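Local atomic coordinates of cytochrome P450 monooxygenase (Rhodococcus sp. ECU0066, PDB entry 6KBH), a protein that is a self-sufficient cytochrome P450 that probably acts as a monooxygenase, carrying heme, FMN and a [2Fe-2S] cluster on one chain. Residues 548-552 with 553-557. Numbering follows the deposited sequence.
Sequences SRWIH and TELAV. With FMN (flavin mononucleotide), chain B.
T553 N and E554 N donate to the carbonyl oxygens of R549 (2.7 Å from T553 N to R549 O) and W550 (2.9 Å from E554 N to W550 O), the i to i+4 bonds of helix 547-554, in the FMN-binding barrel domain of the ferredoxin-reductase type. The T553 donor lies almost straight off the R549 C=O (172°), whereas E554 N sits tilted out of the W550 carbonyl plane. The W550 indole has CG anti to the backbone N (chi1 -177°), which brings the ring back to E554 and L555. At the pyrrole end, CD1 lies 3.7 Å from E554 OE1, the carboxylate plane turned 69° from the ring; at the benzene end, CZ3 packs 4.0 Å from L555 CD1. With an alanine here, L555 CD1 would probably lose this apolar partner and the E554 chain would be freer to turn. L555 CB rests on I551 O, and the L555 side chain also touches V479 and L482 of strand 475-486, joining this part of the chain to the barrel. At the other end of the segment, where G547 N is also hydrogen-bonded to FMN, S548 N donates a hydrogen bond to the flavin phosphate, 2.7 Å from S548 N to FMN O2P.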
loop_
_atom_site.group_PDB
_atom_site.type_symbol
_atom_site.label_atom_id
_atom_site.label_comp_id
_atom_site.label_asym_id
_atom_site.label_seq_id
_atom_site.Cartn_x
_atom_site.Cartn_y
_atom_site.Cartn_z
ATOM N N SER A 548 11.392 17.588 15.008
ATOM C CA SER A 548 11.118 18.776 15.810
ATOM C C SER A 548 11.785 20.008 15.215
ATOM O O SER A 548 11.217 21.104 15.258
ATOM C CB SER A 548 11.571 18.566 17.255
ATOM O OG SER A 548 12.944 18.865 17.406
ATOM N N ARG A 549 12.993 19.857 14.665
ATOM C CA ARG A 549 13.643 20.990 14.015
ATOM C C ARG A 549 12.795 21.534 12.877
ATOM O O ARG A 549 12.549 22.745 12.793
ATOM C CB ARG A 549 15.028 20.591 13.499
ATOM C CG ARG A 549 16.143 21.528 13.950
ATOM C CD ARG A 549 17.484 21.056 13.420
ATOM N NE ARG A 549 17.404 20.780 11.988
ATOM C CZ ARG A 549 17.592 19.576 11.463
ATOM N NH1 ARG A 549 17.867 18.553 12.259
ATOM N NH2 ARG A 549 17.493 19.392 10.156
ATOM N N TRP A 550 12.338 20.643 11.993
ATOM C CA TRP A 550 11.602 21.076 10.812
ATOM C C TRP A 550 10.423 21.968 11.179
ATOM O O TRP A 550 10.180 22.989 10.522
ATOM C CB TRP A 550 11.111 19.874 10.003
ATOM C CG TRP A 550 10.431 20.337 8.761
ATOM C CD1 TRP A 550 11.023 20.642 7.572
ATOM C CD2 TRP A 550 9.036 20.629 8.603
ATOM N NE1 TRP A 550 10.080 21.080 6.673
ATOM C CE2 TRP A 550 8.853 21.082 7.282
ATOM C CE3 TRP A 550 7.923 20.539 9.445
ATOM C CZ2 TRP A 550 7.603 21.442 6.783
ATOM C CZ3 TRP A 550 6.683 20.897 8.948
ATOM C CH2 TRP A 550 6.533 21.343 7.630
ATOM N N ILE A 551 9.676 21.600 12.220
ATOM C CA ILE A 551 8.504 22.383 12.603
ATOM C C ILE A 551 8.912 23.785 13.036
ATOM O O ILE A 551 8.260 24.776 12.686
ATOM C CB ILE A 551 7.713 21.664 13.709
ATOM C CG1 ILE A 551 7.142 20.346 13.194
ATOM C CG2 ILE A 551 6.601 22.555 14.205
ATOM C CD1 ILE A 551 6.581 19.475 14.290
ATOM N N HIS A 552 9.998 23.891 13.798
ATOM C CA HIS A 552 10.453 25.191 14.274
ATOM C C HIS A 552 11.160 25.988 13.186
ATOM O O HIS A 552 11.083 27.221 13.180
ATOM C CB HIS A 552 11.395 25.013 15.465
ATOM C CG HIS A 552 10.763 24.349 16.647
ATOM N ND1 HIS A 552 10.733 24.926 17.898
ATOM C CD2 HIS A 552 10.123 23.163 16.765
ATOM C CE1 HIS A 552 10.106 24.120 18.736
ATOM N NE2 HIS A 552 9.731 23.041 18.075
ATOM N N THR A 553 11.845 25.311 12.266
ATOM C CA THR A 553 12.742 25.997 11.346
ATOM C C THR A 553 12.095 26.373 10.017
ATOM O O THR A 553 12.445 27.414 9.451
ATOM C CB THR A 553 13.996 25.144 11.096
ATOM O OG1 THR A 553 15.050 25.973 10.595
ATOM C CG2 THR A 553 13.731 24.014 10.101
ATOM N N GLU A 554 11.148 25.575 9.502
ATOM C CA GLU A 554 10.712 25.789 8.126
ATOM C C GLU A 554 9.201 25.681 7.932
ATOM O O GLU A 554 8.746 25.560 6.788
ATOM C CB GLU A 554 11.419 24.811 7.182
ATOM C CG GLU A 554 12.666 25.386 6.529
ATOM C CD GLU A 554 13.393 24.370 5.674
ATOM O OE1 GLU A 554 13.259 23.160 5.948
ATOM O OE2 GLU A 554 14.098 24.782 4.728
ATOM N N LEU A 555 8.411 25.727 9.002
ATOM C CA LEU A 555 6.960 25.809 8.896
ATOM C C LEU A 555 6.531 27.255 9.109
ATOM O O LEU A 555 6.943 27.891 10.085
ATOM C CB LEU A 555 6.268 24.891 9.912
ATOM C CG LEU A 555 4.731 24.910 10.027
ATOM C CD1 LEU A 555 4.236 23.612 10.638
ATOM C CD2 LEU A 555 4.192 26.077 10.844
ATOM N N ALA A 556 5.698 27.762 8.206
ATOM C CA ALA A 556 5.080 29.071 8.353
ATOM C C ALA A 556 3.566 28.930 8.265
ATOM O O ALA A 556 3.039 27.867 7.931
ATOM C CB ALA A 556 5.589 30.050 7.287
ATOM N N VAL A 557 2.869 30.020 8.589
ATOM C CA VAL A 557 1.424 30.112 8.396
ATOM C C VAL A 557 1.128 29.835 6.926
ATOM O O VAL A 557 1.937 30.158 6.048
ATOM C CB VAL A 557 0.881 31.492 8.829
ATOM C CG1 VAL A 557 -0.531 31.722 8.313
ATOM C CG2 VAL A 557 0.890 31.625 10.334
HETATM N N1 FMN B . 5.451 10.796 20.850
HETATM C C2 FMN B . 4.624 9.741 20.879
HETATM O O2 FMN B . 5.077 8.595 20.555
HETATM N N3 FMN B . 3.337 9.847 21.233
HETATM C C4 FMN B . 2.852 11.058 21.576
HETATM O O4 FMN B . 1.554 11.194 21.940
HETATM C C4A FMN B . 3.689 12.172 21.558
HETATM N N5 FMN B . 3.193 13.372 21.902
HETATM C C5A FMN B . 4.006 14.434 21.875
HETATM C C6 FMN B . 3.465 15.655 22.236
HETATM C C7 FMN B . 4.255 16.781 22.229
HETATM C C7M FMN B . 3.520 18.078 22.647
HETATM C C8 FMN B . 5.605 16.707 21.866
HETATM C C8M FMN B . 6.512 17.921 21.838
HETATM C C9 FMN B . 6.150 15.475 21.519
HETATM C C9A FMN B . 5.351 14.328 21.507
HETATM N N10 FMN B . 5.849 13.118 21.169
HETATM C C10 FMN B . 5.022 12.035 21.186
HETATM C "C1'" FMN B . 7.270 12.940 20.734
HETATM C "C2'" FMN B . 7.454 13.200 19.260
HETATM O "O2'" FMN B . 6.857 12.270 18.454
HETATM C "C3'" FMN B . 8.915 13.277 18.902
HETATM O "O3'" FMN B . 9.650 12.138 19.266
HETATM C "C4'" FMN B . 9.566 14.546 19.494
HETATM O "O4'" FMN B . 8.915 15.754 19.389
HETATM C "C5'" FMN B . 10.932 14.857 18.811
HETATM O "O5'" FMN B . 11.010 14.692 17.373
HETATM P P FMN B . 12.430 14.620 16.708
HETATM O O1P FMN B . 12.344 13.894 15.390
HETATM O O2P FMN B . 12.969 15.990 16.444
HETATM O O3P FMN B . 13.337 13.896 17.654
#